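Local coordinates for protein glutathione S-transferase 2 (Onchocerca volvulus, PDB 1TU7) that conjugates glutathione to electrophilic compounds as a homodimeric pi-class transferase and appears to play a central part in the parasite's detoxification system, at residues D145-S148 with Y149-A153; Y86-M89 with F90-V94; D170-P173 with L174-V177; K189-C192 with E193-A197; Q180-K183 with D184-K187. All coordinates share one frame; numbering follows the deposited sequence.

Contact 1: residues D145-S148 with Y149-A153; sequences DKIS and YADYA
Ser148 and Asp151 form the Ser-x-x-Asp signature at the start of helix 149-164, in the all-helical C-terminal domain. The Asp151 side chain turns back against the direction of the helix, CG staying beside its own backbone N (chi1 -67°). OD2 of Asp151 thereby takes the backbone N-H of Ser148 at 2.9 Å and 158°, on the anti side of the oxygen and only 21° off the carboxylate plane. The sequence is that of the capping box known at this helix in glutathione transferases, but the geometry bears out only this aspartate half: Asp151 N makes a backbone bond to Ser148 O (3.1 Å), from above the carbonyl plane, rather than pairing with OG. Water 1 accepts from Ser148 OG at 2.9 Å and donates to Asp151 OD2 at 2.6 Å and Lys146 O at 2.7 Å. The other carboxylate oxygen, OD1, is held by Ile142 N. A hydrophobic staple joins the next residues outward: Ile147 CD1 lies 3.9 Å from Tyr152 CZ, the two side chains crossing at about a right angle. Met182 of helix 173-183 packs on this pair, while Tyr152 OH bonds to Asp23 and Gln24 in the thioredoxin-like N-terminal domain.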
loop_
_atom_site.group_PDB
_atom_site.type_symbol
_atom_site.label_atom_id
_atom_site.label_comp_id
_atom_site.label_asym_id
_atom_site.label_seq_id
_atom_site.Cartn_x
_atom_site.Cartn_y
_atom_site.Cartn_z
ATOM N N ASP A 145 1.207 -2.673 24.571
ATOM C CA ASP A 145 0.846 -1.518 25.392
ATOM C C ASP A 145 0.990 -0.154 24.712
ATOM O O ASP A 145 0.530 0.842 25.240
ATOM C CB ASP A 145 1.715 -1.505 26.657
ATOM C CG ASP A 145 1.309 -2.549 27.632
ATOM O OD1 ASP A 145 2.035 -2.681 28.654
ATOM O OD2 ASP A 145 0.286 -3.260 27.492
ATOM N N LYS A 146 1.652 -0.118 23.568
ATOM C CA LYS A 146 2.018 1.138 22.948
ATOM C C LYS A 146 1.321 1.257 21.623
ATOM O O LYS A 146 1.327 0.340 20.809
ATOM C CB LYS A 146 3.515 1.213 22.777
ATOM C CG LYS A 146 4.213 1.340 24.129
ATOM C CD LYS A 146 5.693 1.120 24.049
ATOM C CE LYS A 146 6.283 1.085 25.448
ATOM N NZ LYS A 146 7.520 0.251 25.436
ATOM N N ILE A 147 0.733 2.423 21.419
ATOM C CA ILE A 147 -0.015 2.700 20.218
ATOM C C ILE A 147 0.902 2.895 19.031
ATOM O O ILE A 147 2.041 3.362 19.162
ATOM C CB ILE A 147 -0.950 3.915 20.453
ATOM C CG1 ILE A 147 -2.015 3.978 19.330
ATOM C CG2 ILE A 147 -0.152 5.235 20.617
ATOM C CD1 ILE A 147 -3.386 4.175 19.786
ATOM N N SER A 148 0.394 2.521 17.870
ATOM C CA SER A 148 1.097 2.698 16.612
ATOM C C SER A 148 0.126 3.160 15.548
ATOM O O SER A 148 -1.093 3.104 15.740
ATOM C CB SER A 148 1.749 1.398 16.153
ATOM O OG SER A 148 0.771 0.397 15.854
ATOM N N TYR A 149 0.640 3.545 14.388
ATOM C CA TYR A 149 -0.253 4.054 13.372
ATOM C C TYR A 149 -1.256 3.001 12.921
ATOM O O TYR A 149 -2.373 3.346 12.524
ATOM C CB TYR A 149 0.482 4.629 12.180
ATOM C CG TYR A 149 1.274 3.667 11.331
ATOM C CD1 TYR A 149 0.705 3.082 10.202
ATOM C CD2 TYR A 149 2.607 3.370 11.609
ATOM C CE1 TYR A 149 1.401 2.225 9.404
ATOM C CE2 TYR A 149 3.335 2.527 10.769
ATOM C CZ TYR A 149 2.728 1.955 9.669
ATOM O OH TYR A 149 3.474 1.131 8.841
ATOM N N ALA A 150 -0.858 1.730 12.959
ATOM C CA ALA A 150 -1.712 0.675 12.471
ATOM C C ALA A 150 -2.969 0.539 13.311
ATOM O O ALA A 150 -4.001 0.142 12.783
ATOM C CB ALA A 150 -0.967 -0.661 12.409
ATOM N N ASP A 151 -2.913 0.902 14.589
ATOM C CA ASP A 151 -4.109 0.870 15.420
ATOM C C ASP A 151 -5.231 1.730 14.874
ATOM O O ASP A 151 -6.410 1.333 14.903
ATOM C CB ASP A 151 -3.790 1.299 16.851
ATOM C CG ASP A 151 -2.912 0.332 17.563
ATOM O OD1 ASP A 151 -3.258 -0.874 17.624
ATOM O OD2 ASP A 151 -1.874 0.738 18.107
ATOM N N TYR A 152 -4.907 2.899 14.355
ATOM C CA TYR A 152 -5.949 3.781 13.813
ATOM C C TYR A 152 -6.578 3.215 12.564
ATOM O O TYR A 152 -7.765 3.328 12.350
ATOM C CB TYR A 152 -5.393 5.190 13.540
ATOM C CG TYR A 152 -4.730 5.805 14.767
ATOM C CD1 TYR A 152 -3.349 6.058 14.780
ATOM C CD2 TYR A 152 -5.454 6.088 15.912
ATOM C CE1 TYR A 152 -2.760 6.600 15.880
ATOM C CE2 TYR A 152 -4.849 6.635 17.024
ATOM C CZ TYR A 152 -3.512 6.870 17.000
ATOM O OH TYR A 152 -2.913 7.412 18.112
ATOM N N ALA A 153 -5.762 2.612 11.712
ATOM C CA ALA A 153 -6.267 1.988 10.508
ATOM C C ALA A 153 -7.174 0.821 10.846
ATOM O O ALA A 153 -8.256 0.680 10.281
ATOM C CB ALA A 153 -5.116 1.556 9.663
HETATM O O HOH W 1 0.293 -0.690 18.490
#

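Contact 2: residues Y86-M89 with F90-V94; sequences YIDM and FCEGV
Phe90 turns the CD1 edge of its ring toward the face of Tyr86, one helical turn earlier. The centroids are 5.9 Å apart and the planes stand at 83°, an offset edge-to-face pair. Both side chains leave the backbone anti to N and point the same way, which brings Tyr86 OH to 3.6 Å from Phe90 CD1, near the plane of the phenyl ring. Leu131 of helix 109-132 packs against both rings and against Met89. These residues belong to helix 81-107, which lines the dimer interface of the GST fold, and the backbone bond from Gly93 N to Met89 O (3.0 Å) continues its regular turns. Met89 itself reaches Gln46 of the second subunit. Asp88 lies alongside Glu92, with OD1 3.6 Å from Glu92 CG and the carboxylate planes almost perpendicular. Their like charges, Asp88 OD1 and Glu92 OE1, come within 4.3 Å; water 2, 2.9 Å from that OD1 and 2.7 Å from that OE1, probably bridges them. The repulsion is likely eased by Arg68 of the second subunit, which forms a salt bridge with Asp88 OD2 and a long, weak ion pair with Glu92. The side chain of Glu92 lies about 5 Å from a bound glutathione.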
loop_
_atom_site.group_PDB
_atom_site.type_symbol
_atom_site.label_atom_id
_atom_site.label_comp_id
_atom_site.label_asym_id
_atom_site.label_seq_id
_atom_site.Cartn_x
_atom_site.Cartn_y
_atom_site.Cartn_z
ATOM N N TYR A 86 6.201 -5.287 11.525
ATOM C CA TYR A 86 4.941 -5.904 11.921
ATOM C C TYR A 86 3.746 -4.984 11.752
ATOM O O TYR A 86 2.722 -5.359 11.169
ATOM C CB TYR A 86 5.023 -6.394 13.372
ATOM C CG TYR A 86 3.726 -7.014 13.835
ATOM C CD1 TYR A 86 2.987 -6.461 14.826
ATOM C CD2 TYR A 86 3.253 -8.183 13.268
ATOM C CE1 TYR A 86 1.813 -7.005 15.261
ATOM C CE2 TYR A 86 2.070 -8.760 13.698
ATOM C CZ TYR A 86 1.370 -8.173 14.698
ATOM O OH TYR A 86 0.183 -8.739 15.142
ATOM N N ILE A 87 3.858 -3.756 12.240
ATOM C CA ILE A 87 2.748 -2.844 12.109
ATOM C C ILE A 87 2.459 -2.483 10.671
ATOM O O ILE A 87 1.324 -2.271 10.315
ATOM C CB ILE A 87 2.911 -1.591 12.973
ATOM C CG1 ILE A 87 4.106 -0.729 12.548
ATOM C CG2 ILE A 87 2.916 -2.007 14.435
ATOM C CD1 ILE A 87 4.335 0.490 13.415
ATOM N N ASP A 88 3.495 -2.416 9.840
ATOM C CA ASP A 88 3.334 -2.153 8.409
ATOM C C ASP A 88 2.596 -3.294 7.772
ATOM O O ASP A 88 1.596 -3.118 7.082
ATOM C CB ASP A 88 4.728 -1.967 7.828
ATOM C CG ASP A 88 4.767 -1.542 6.424
ATOM O OD1 ASP A 88 3.710 -1.394 5.765
ATOM O OD2 ASP A 88 5.912 -1.332 5.914
ATOM N N MET A 89 3.082 -4.501 8.029
ATOM C CA MET A 89 2.443 -5.698 7.503
ATOM C C MET A 89 0.954 -5.724 7.917
ATOM O O MET A 89 0.072 -6.007 7.108
ATOM C CB MET A 89 3.184 -6.922 8.034
ATOM C CG MET A 89 2.650 -8.226 7.550
ATOM S SD MET A 89 3.506 -9.628 8.347
ATOM C CE MET A 89 2.409 -9.980 9.642
ATOM N N PHE A 90 0.678 -5.454 9.183
ATOM C CA PHE A 90 -0.687 -5.449 9.702
ATOM C C PHE A 90 -1.535 -4.394 8.970
ATOM O O PHE A 90 -2.631 -4.679 8.485
ATOM C CB PHE A 90 -0.664 -5.191 11.220
ATOM C CG PHE A 90 -1.867 -5.723 11.973
ATOM C CD1 PHE A 90 -1.703 -6.655 12.968
ATOM C CD2 PHE A 90 -3.137 -5.300 11.705
ATOM C CE1 PHE A 90 -2.760 -7.186 13.623
ATOM C CE2 PHE A 90 -4.208 -5.834 12.406
ATOM C CZ PHE A 90 -4.005 -6.787 13.351
ATOM N N CYS A 91 -1.001 -3.187 8.873
ATOM C CA CYS A 91 -1.688 -2.085 8.233
ATOM C C CYS A 91 -1.974 -2.402 6.768
ATOM O O CYS A 91 -3.059 -2.118 6.263
ATOM C CB CYS A 91 -0.881 -0.805 8.398
ATOM S SG CYS A 91 -1.860 0.694 8.079
ATOM N N GLU A 92 -1.032 -3.037 6.096
ATOM C CA GLU A 92 -1.245 -3.460 4.717
ATOM C C GLU A 92 -2.377 -4.474 4.607
ATOM O O GLU A 92 -3.151 -4.446 3.642
ATOM C CB GLU A 92 0.032 -4.004 4.089
ATOM C CG GLU A 92 1.092 -2.939 3.824
ATOM C CD GLU A 92 0.651 -1.935 2.784
ATOM O OE1 GLU A 92 0.399 -0.787 3.163
ATOM O OE2 GLU A 92 0.466 -2.374 1.617
ATOM N N GLY A 93 -2.472 -5.386 5.569
ATOM C CA GLY A 93 -3.618 -6.278 5.593
ATOM C C GLY A 93 -4.915 -5.525 5.753
ATOM O O GLY A 93 -5.905 -5.853 5.139
ATOM N N VAL A 94 -4.922 -4.489 6.582
ATOM C CA VAL A 94 -6.127 -3.676 6.748
ATOM C C VAL A 94 -6.493 -3.018 5.440
ATOM O O VAL A 94 -7.656 -3.002 5.053
ATOM C CB VAL A 94 -5.934 -2.635 7.875
ATOM C CG1 VAL A 94 -7.131 -1.717 7.973
ATOM C CG2 VAL A 94 -5.713 -3.360 9.214
HETATM O O HOH W 2 1.158 -0.031 5.618
#

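Contact 3: residues D170-P173 with L174-V177; sequences DKFP and LLKV. Unlike the reference sequence in segment 174-177: Val177 (reference Ala).
Phe172 and Pro173 hand their carbonyl oxygens to the first turn of helix 173-183, and these backbone bonds carry the helical pattern. Phe172 O receives Lys176 N at 2.9 Å, the donor lying nearly in line with the C=O bond. Pro173 O receives Val177 N at 3.0 Å, now tilted 32° from the carbonyl plane. The same proline oxygen is touched by a methyl group: Val177 CG2, beside its own backbone N, comes within 3.1 Å of it.

The apolar part of the contact is small. Leu175 CD1 approaches Phe172 CB at 4.0 Å, and Leu175 CB lies 4.1 Å from the same Phe172 CB. The phenyl ring itself leads away from the turn and packs on Leu125 and Ala126 of helix 109-132, so it ties the loop to a neighbouring helix.

Charge is bridged through solvent. The long Lys176 side chain, extended until a bend at its last torsion (chi4 69°), runs outward from the helix, across its direction. NZ of Lys176 gives a hydrogen bond to water 3 at 2.7 Å, and the same water donates to Asp170 OD1, also at 2.7 Å. The two charged atoms remain 4.8 Å apart, a water-mediated pair rather than a direct bridge.

The amide hydrogens of Leu174 and Leu175 point back from the helix start. Proline at the first helical position, just after the N-cap Phe172, is common at helix starts, while the two carboxylate oxygens of Glu129 of helix 109-132 supply the acceptors for these first N-H groups in place of a side chain at the N-cap.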
loop_
_atom_site.group_PDB
_atom_site.type_symbol
_atom_site.label_atom_id
_atom_site.label_comp_id
_atom_site.label_asym_id
_atom_site.label_seq_id
_atom_site.Cartn_x
_atom_site.Cartn_y
_atom_site.Cartn_z
ATOM N N ASP A 170 -19.268 -10.042 16.427
ATOM C CA ASP A 170 -19.858 -10.911 17.449
ATOM C C ASP A 170 -18.949 -12.093 17.744
ATOM O O ASP A 170 -18.753 -12.455 18.914
ATOM C CB ASP A 170 -21.214 -11.459 16.958
ATOM C CG ASP A 170 -22.369 -10.490 17.160
ATOM O OD1 ASP A 170 -22.174 -9.362 17.677
ATOM O OD2 ASP A 170 -23.532 -10.791 16.802
ATOM N N LYS A 171 -18.404 -12.711 16.698
ATOM C CA LYS A 171 -17.594 -13.913 16.830
ATOM C C LYS A 171 -16.092 -13.651 16.951
ATOM O O LYS A 171 -15.288 -14.585 16.966
ATOM C CB LYS A 171 -17.867 -14.836 15.647
ATOM C CG LYS A 171 -19.334 -15.261 15.533
ATOM C CD LYS A 171 -19.531 -16.388 14.526
ATOM C CE LYS A 171 -20.998 -16.806 14.413
ATOM N NZ LYS A 171 -21.817 -16.318 15.566
ATOM N N PHE A 172 -15.708 -12.376 17.070
ATOM C CA PHE A 172 -14.299 -11.986 17.103
ATOM C C PHE A 172 -14.033 -11.122 18.321
ATOM O O PHE A 172 -14.032 -9.916 18.258
ATOM C CB PHE A 172 -13.947 -11.260 15.807
ATOM C CG PHE A 172 -14.229 -12.073 14.594
ATOM C CD1 PHE A 172 -15.269 -11.739 13.744
ATOM C CD2 PHE A 172 -13.490 -13.214 14.312
ATOM C CE1 PHE A 172 -15.539 -12.512 12.630
ATOM C CE2 PHE A 172 -13.768 -14.000 13.210
ATOM C CZ PHE A 172 -14.785 -13.643 12.361
ATOM N N PRO A 173 -13.880 -11.740 19.473
ATOM C CA PRO A 173 -13.821 -10.982 20.723
ATOM C C PRO A 173 -12.609 -10.066 20.876
ATOM O O PRO A 173 -12.725 -8.990 21.472
ATOM C CB PRO A 173 -13.855 -12.089 21.788
ATOM C CG PRO A 173 -13.373 -13.299 21.077
ATOM C CD PRO A 173 -13.806 -13.193 19.681
ATOM N N LEU A 174 -11.452 -10.473 20.378
ATOM C CA LEU A 174 -10.285 -9.584 20.453
ATOM C C LEU A 174 -10.523 -8.327 19.603
ATOM O O LEU A 174 -10.240 -7.223 20.034
ATOM C CB LEU A 174 -9.005 -10.267 20.013
ATOM C CG LEU A 174 -8.575 -11.506 20.818
ATOM C CD1 LEU A 174 -7.333 -12.139 20.222
ATOM C CD2 LEU A 174 -8.334 -11.150 22.249
ATOM N N LEU A 175 -11.086 -8.491 18.422
ATOM C CA LEU A 175 -11.389 -7.341 17.579
ATOM C C LEU A 175 -12.455 -6.458 18.165
ATOM O O LEU A 175 -12.355 -5.234 18.111
ATOM C CB LEU A 175 -11.788 -7.781 16.192
ATOM C CG LEU A 175 -10.718 -8.479 15.366
ATOM C CD1 LEU A 175 -11.283 -8.949 14.025
ATOM C CD2 LEU A 175 -9.523 -7.590 15.160
ATOM N N LYS A 176 -13.507 -7.067 18.708
ATOM C CA LYS A 176 -14.613 -6.313 19.287
ATOM C C LYS A 176 -14.086 -5.471 20.466
ATOM O O LYS A 176 -14.409 -4.283 20.549
ATOM C CB LYS A 176 -15.731 -7.259 19.738
ATOM C CG LYS A 176 -16.976 -6.514 20.257
ATOM C CD LYS A 176 -18.029 -7.477 20.784
ATOM C CE LYS A 176 -19.202 -6.757 21.394
ATOM N NZ LYS A 176 -19.998 -6.061 20.383
ATOM N N VAL A 177 -13.266 -6.078 21.326
ATOM C CA VAL A 177 -12.725 -5.370 22.489
ATOM C C VAL A 177 -11.731 -4.285 22.059
ATOM O O VAL A 177 -11.712 -3.186 22.619
ATOM C CB VAL A 177 -12.081 -6.376 23.465
ATOM C CG1 VAL A 177 -11.356 -5.694 24.591
ATOM C CG2 VAL A 177 -13.183 -7.248 24.006
HETATM O O HOH W 3 -20.260 -7.449 18.052
#

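Contact 4: residues K189-C192 with E193-A197; sequences KEYC and EKRDA
Arg195 lays one face of its guanidinium group over Cys192 SG, which lies 3.5 Å from NH2. The arginine chain runs out anti to its backbone nitrogen and bends at chi3 (66°), bringing the flat group back over the sulfur. Its flank also meets Tyr191: CD of Arg195 is 4.0 Å from Tyr191 CE1, with the ring and guanidinium planes turned 60° against each other. Water 5 sits at the edge of the guanidinium, in its plane, and accepts from Arg195 NE at 2.8 Å. The same water donates to Cys192 O at 2.9 Å. That carbonyl also receives the helical N-H of Asp196, so two donors hold it.

The exposed side of the helix carries looser contacts. Glu193 reaches back over the preceding turn, and its OE1 comes to 3.8 Å from Lys189 CE as the two side chains run obliquely over each other. The opposite charges do not close into a salt bridge, since Lys189 NZ stays 5.0 Å from Glu193 OE1. Water 4 instead occupies the other carboxylate oxygen, donating to Glu193 OE2 at 2.7 Å and to Glu190 O. Glu190 and Lys194 lie side by side through their aliphatic parts, CG of Glu190 being 4.0 Å from CE of Lys194.

The Tyr191 and Arg195 side of helix 186-197 faces helix 15-23 of the N-terminal domain. There Glu15 OE2 joins the two side chains, hydrogen-bonded to Tyr191 OH and salt-bridged to Arg195 NH1, while Leu19 packs on both and Val22 on the tyrosine.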
loop_
_atom_site.group_PDB
_atom_site.type_symbol
_atom_site.label_atom_id
_atom_site.label_comp_id
_atom_site.label_asym_id
_atom_site.label_seq_id
_atom_site.Cartn_x
_atom_site.Cartn_y
_atom_site.Cartn_z
ATOM N N LYS A 189 -13.118 9.286 21.684
ATOM C CA LYS A 189 -14.499 9.195 22.102
ATOM C C LYS A 189 -15.214 10.465 21.709
ATOM O O LYS A 189 -16.312 10.418 21.153
ATOM C CB LYS A 189 -14.595 8.976 23.627
ATOM C CG LYS A 189 -16.017 8.858 24.142
ATOM C CD LYS A 189 -16.019 8.558 25.634
ATOM C CE LYS A 189 -17.431 8.413 26.174
ATOM N NZ LYS A 189 -17.374 8.140 27.649
ATOM N N GLU A 190 -14.632 11.603 22.033
ATOM C CA GLU A 190 -15.256 12.887 21.720
ATOM C C GLU A 190 -15.397 13.094 20.204
ATOM O O GLU A 190 -16.455 13.484 19.685
ATOM C CB GLU A 190 -14.401 13.969 22.348
ATOM C CG GLU A 190 -14.703 15.403 21.981
ATOM C CD GLU A 190 -13.729 16.373 22.652
ATOM O OE1 GLU A 190 -12.468 16.197 22.557
ATOM O OE2 GLU A 190 -14.218 17.313 23.298
ATOM N N TYR A 191 -14.338 12.764 19.485
ATOM C CA TYR A 191 -14.317 12.967 18.035
ATOM C C TYR A 191 -15.371 12.090 17.374
ATOM O O TYR A 191 -16.096 12.538 16.491
ATOM C CB TYR A 191 -12.937 12.622 17.511
ATOM C CG TYR A 191 -12.834 12.611 16.004
ATOM C CD1 TYR A 191 -12.772 11.426 15.317
ATOM C CD2 TYR A 191 -12.818 13.791 15.288
ATOM C CE1 TYR A 191 -12.664 11.408 13.919
ATOM C CE2 TYR A 191 -12.725 13.795 13.894
ATOM C CZ TYR A 191 -12.634 12.606 13.221
ATOM O OH TYR A 191 -12.557 12.641 11.841
ATOM N N CYS A 192 -15.461 10.843 17.802
ATOM C CA CYS A 192 -16.387 9.888 17.201
ATOM C C CYS A 192 -17.830 10.269 17.493
ATOM O O CYS A 192 -18.712 10.060 16.653
ATOM C CB CYS A 192 -16.055 8.474 17.676
ATOM S SG CYS A 192 -14.501 7.826 16.984
ATOM N N GLU A 193 -18.094 10.831 18.672
ATOM C CA GLU A 193 -19.442 11.314 18.989
ATOM C C GLU A 193 -19.837 12.420 18.000
ATOM O O GLU A 193 -20.953 12.427 17.463
ATOM C CB GLU A 193 -19.525 11.847 20.430
ATOM C CG GLU A 193 -19.613 10.787 21.518
ATOM C CD GLU A 193 -19.282 11.271 22.933
ATOM O OE1 GLU A 193 -19.594 10.515 23.890
ATOM O OE2 GLU A 193 -18.696 12.372 23.108
ATOM N N LYS A 194 -18.930 13.351 17.763
ATOM C CA LYS A 194 -19.216 14.451 16.863
ATOM C C LYS A 194 -19.334 13.988 15.425
ATOM O O LYS A 194 -20.161 14.469 14.661
ATOM C CB LYS A 194 -18.175 15.531 17.018
ATOM C CG LYS A 194 -18.300 16.244 18.360
ATOM C CD LYS A 194 -17.130 17.143 18.636
ATOM C CE LYS A 194 -17.274 17.754 20.035
ATOM N NZ LYS A 194 -18.443 18.670 20.124
ATOM N N ARG A 195 -18.504 13.021 15.038
ATOM C CA ARG A 195 -18.582 12.473 13.705
ATOM C C ARG A 195 -19.912 11.779 13.482
ATOM O O ARG A 195 -20.526 11.914 12.408
ATOM C CB ARG A 195 -17.406 11.514 13.532
ATOM C CG ARG A 195 -17.225 10.935 12.153
ATOM C CD ARG A 195 -15.983 10.061 12.107
ATOM N NE ARG A 195 -16.117 8.882 12.935
ATOM C CZ ARG A 195 -15.220 7.912 13.028
ATOM N NH1 ARG A 195 -14.083 7.962 12.348
ATOM N NH2 ARG A 195 -15.488 6.846 13.756
ATOM N N ASP A 196 -20.376 11.060 14.495
ATOM C CA ASP A 196 -21.650 10.378 14.421
ATOM C C ASP A 196 -22.799 11.373 14.407
ATOM O O ASP A 196 -23.771 11.179 13.681
ATOM C CB ASP A 196 -21.809 9.438 15.596
ATOM C CG ASP A 196 -23.010 8.555 15.460
ATOM O OD1 ASP A 196 -23.695 8.379 16.491
ATOM O OD2 ASP A 196 -23.347 7.982 14.384
ATOM N N ALA A 197 -22.693 12.432 15.201
ATOM C CA ALA A 197 -23.762 13.433 15.261
ATOM C C ALA A 197 -23.982 14.052 13.888
ATOM O O ALA A 197 -25.129 14.322 13.494
ATOM C CB ALA A 197 -23.458 14.508 16.297
HETATM O O HOH W 4 -18.279 14.740 21.820
HETATM O O HOH W 5 -18.361 8.125 14.466
#

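Contact 5: residues Q180-K183 with D184-K187; sequences QRMK and DRPK
Gln180 and Asp184 meet at the turn where helix 173-183 gives way to helix 186-197, a short junction in the C-terminal domain with Arg185 as N-cap of the second helix. The Gln180 chain bends at chi2 (61°) so that NE2 donates to Asp184 OD2 at 3.0 Å, a fairly straight bond of 158°. The acceptor lies in the amide plane of Gln180, but the donor comes to OD2 from above the carboxylate plane. OD2 is also served by water 6, which donates to it at 2.7 Å and gives a weak bond to Lys183 O at 2.9 Å. Two donors thus hold this oxygen on the outer surface of the turn.

The regular i to i+4 backbone pattern ends here. Asp184 N splits between Gln180 O at 3.0 Å and Arg181 O at 3.3 Å, both bonds weak. The next amide, Arg185 N, bonds three residues back, to Met182 O at 3.1 Å, in the i to i+3 manner of a tightened last turn, standing above that carbonyl's plane. At the far end of its chain the Arg185 guanidinium finds Asp23 of the N-terminal domain, in a salt bridge through NH2. Met182 runs beside the arginine in the same direction, and its SD touches Arg185 CD at 3.8 Å.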
loop_
_atom_site.group_PDB
_atom_site.type_symbol
_atom_site.label_atom_id
_atom_site.label_comp_id
_atom_site.label_asym_id
_atom_site.label_seq_id
_atom_site.Cartn_x
_atom_site.Cartn_y
_atom_site.Cartn_z
ATOM N N GLN A 180 -13.615 -1.253 20.767
ATOM C CA GLN A 180 -14.204 -0.469 21.852
ATOM C C GLN A 180 -13.101 0.236 22.621
ATOM O O GLN A 180 -13.297 1.350 23.067
ATOM C CB GLN A 180 -15.050 -1.352 22.803
ATOM C CG GLN A 180 -15.914 -0.507 23.779
ATOM C CD GLN A 180 -16.912 0.400 23.054
ATOM O OE1 GLN A 180 -17.704 -0.086 22.257
ATOM N NE2 GLN A 180 -16.881 1.725 23.337
ATOM N N ARG A 181 -11.952 -0.412 22.777
ATOM C CA ARG A 181 -10.835 0.197 23.499
ATOM C C ARG A 181 -10.365 1.469 22.812
ATOM O O ARG A 181 -10.107 2.489 23.455
ATOM C CB ARG A 181 -9.696 -0.809 23.608
ATOM C CG ARG A 181 -8.485 -0.288 24.336
ATOM C CD ARG A 181 -7.370 -1.301 24.471
ATOM N NE ARG A 181 -7.814 -2.550 25.077
ATOM C CZ ARG A 181 -8.156 -2.743 26.358
ATOM N NH1 ARG A 181 -8.539 -3.961 26.735
ATOM N NH2 ARG A 181 -8.116 -1.755 27.266
ATOM N N MET A 182 -10.277 1.412 21.482
ATOM C CA MET A 182 -9.889 2.585 20.713
ATOM C C MET A 182 -10.906 3.707 20.825
ATOM O O MET A 182 -10.558 4.884 21.025
ATOM C CB MET A 182 -9.701 2.186 19.253
ATOM C CG MET A 182 -8.426 1.362 19.067
ATOM S SD MET A 182 -6.861 2.265 19.299
ATOM C CE MET A 182 -6.945 3.417 17.921
ATOM N N LYS A 183 -12.175 3.338 20.732
ATOM C CA LYS A 183 -13.256 4.313 20.765
ATOM C C LYS A 183 -13.318 4.969 22.141
ATOM O O LYS A 183 -13.779 6.089 22.273
ATOM C CB LYS A 183 -14.595 3.650 20.436
ATOM C CG LYS A 183 -15.690 4.617 20.007
ATOM C CD LYS A 183 -16.902 3.832 19.529
ATOM C CE LYS A 183 -18.199 4.632 19.515
ATOM N NZ LYS A 183 -19.277 3.776 18.938
ATOM N N ASP A 184 -12.822 4.275 23.160
ATOM C CA ASP A 184 -12.868 4.784 24.531
ATOM C C ASP A 184 -11.697 5.697 24.847
ATOM O O ASP A 184 -11.683 6.361 25.901
ATOM C CB ASP A 184 -12.878 3.628 25.526
ATOM C CG ASP A 184 -14.222 2.953 25.646
ATOM O OD1 ASP A 184 -14.248 1.859 26.257
ATOM O OD2 ASP A 184 -15.263 3.430 25.172
ATOM N N ARG A 185 -10.680 5.754 23.988
ATOM C CA ARG A 185 -9.609 6.713 24.210
ATOM C C ARG A 185 -10.230 8.101 24.214
ATOM O O ARG A 185 -11.044 8.392 23.356
ATOM C CB ARG A 185 -8.540 6.578 23.148
ATOM C CG ARG A 185 -7.868 5.211 23.184
ATOM C CD ARG A 185 -6.937 4.957 22.038
ATOM N NE ARG A 185 -5.768 5.826 22.028
ATOM C CZ ARG A 185 -4.631 5.587 22.662
ATOM N NH1 ARG A 185 -4.481 4.510 23.393
ATOM N NH2 ARG A 185 -3.627 6.425 22.516
ATOM N N PRO A 186 -9.938 8.936 25.205
ATOM C CA PRO A 186 -10.745 10.149 25.376
ATOM C C PRO A 186 -10.870 11.076 24.163
ATOM O O PRO A 186 -11.969 11.570 23.890
ATOM C CB PRO A 186 -10.054 10.859 26.529
ATOM C CG PRO A 186 -9.563 9.730 27.358
ATOM C CD PRO A 186 -8.947 8.786 26.298
ATOM N N LYS A 187 -9.778 11.308 23.440
ATOM C CA LYS A 187 -9.836 12.217 22.316
ATOM C C LYS A 187 -10.672 11.567 21.195
ATOM O O LYS A 187 -11.389 12.260 20.482
ATOM C CB LYS A 187 -8.424 12.606 21.829
ATOM C CG LYS A 187 -7.682 13.467 22.859
ATOM C CD LYS A 187 -6.163 13.364 22.815
ATOM C CE LYS A 187 -5.501 13.948 24.094
ATOM N NZ LYS A 187 -5.090 12.943 25.151
HETATM O O HOH W 6 -16.226 5.498 23.698
#

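Following the chain, contact 2 comes first, on helix 81-107, then contacts 1, 3, 5 and 4; all are in series, none nesting or crossing. Contact 1 ends the loop after helix 109-132 and begins helix 149-164, whose Tyr149 and Ala150 pack on Ile87 and Asp88 of contact 2. Contact 3 closes the loop after helix 149-164 and starts helix 173-183. Contact 5 ends that helix, touching Ile147 and Tyr152 of contact 1 through Met182 and Arg185, and turns into helix 186-197. There contact 4 follows, with Lys189 CB against Lys183 O. Contacts 2 and 4 lie on opposite sides of the chain's centre, at the dimer interface and against helix 15-23.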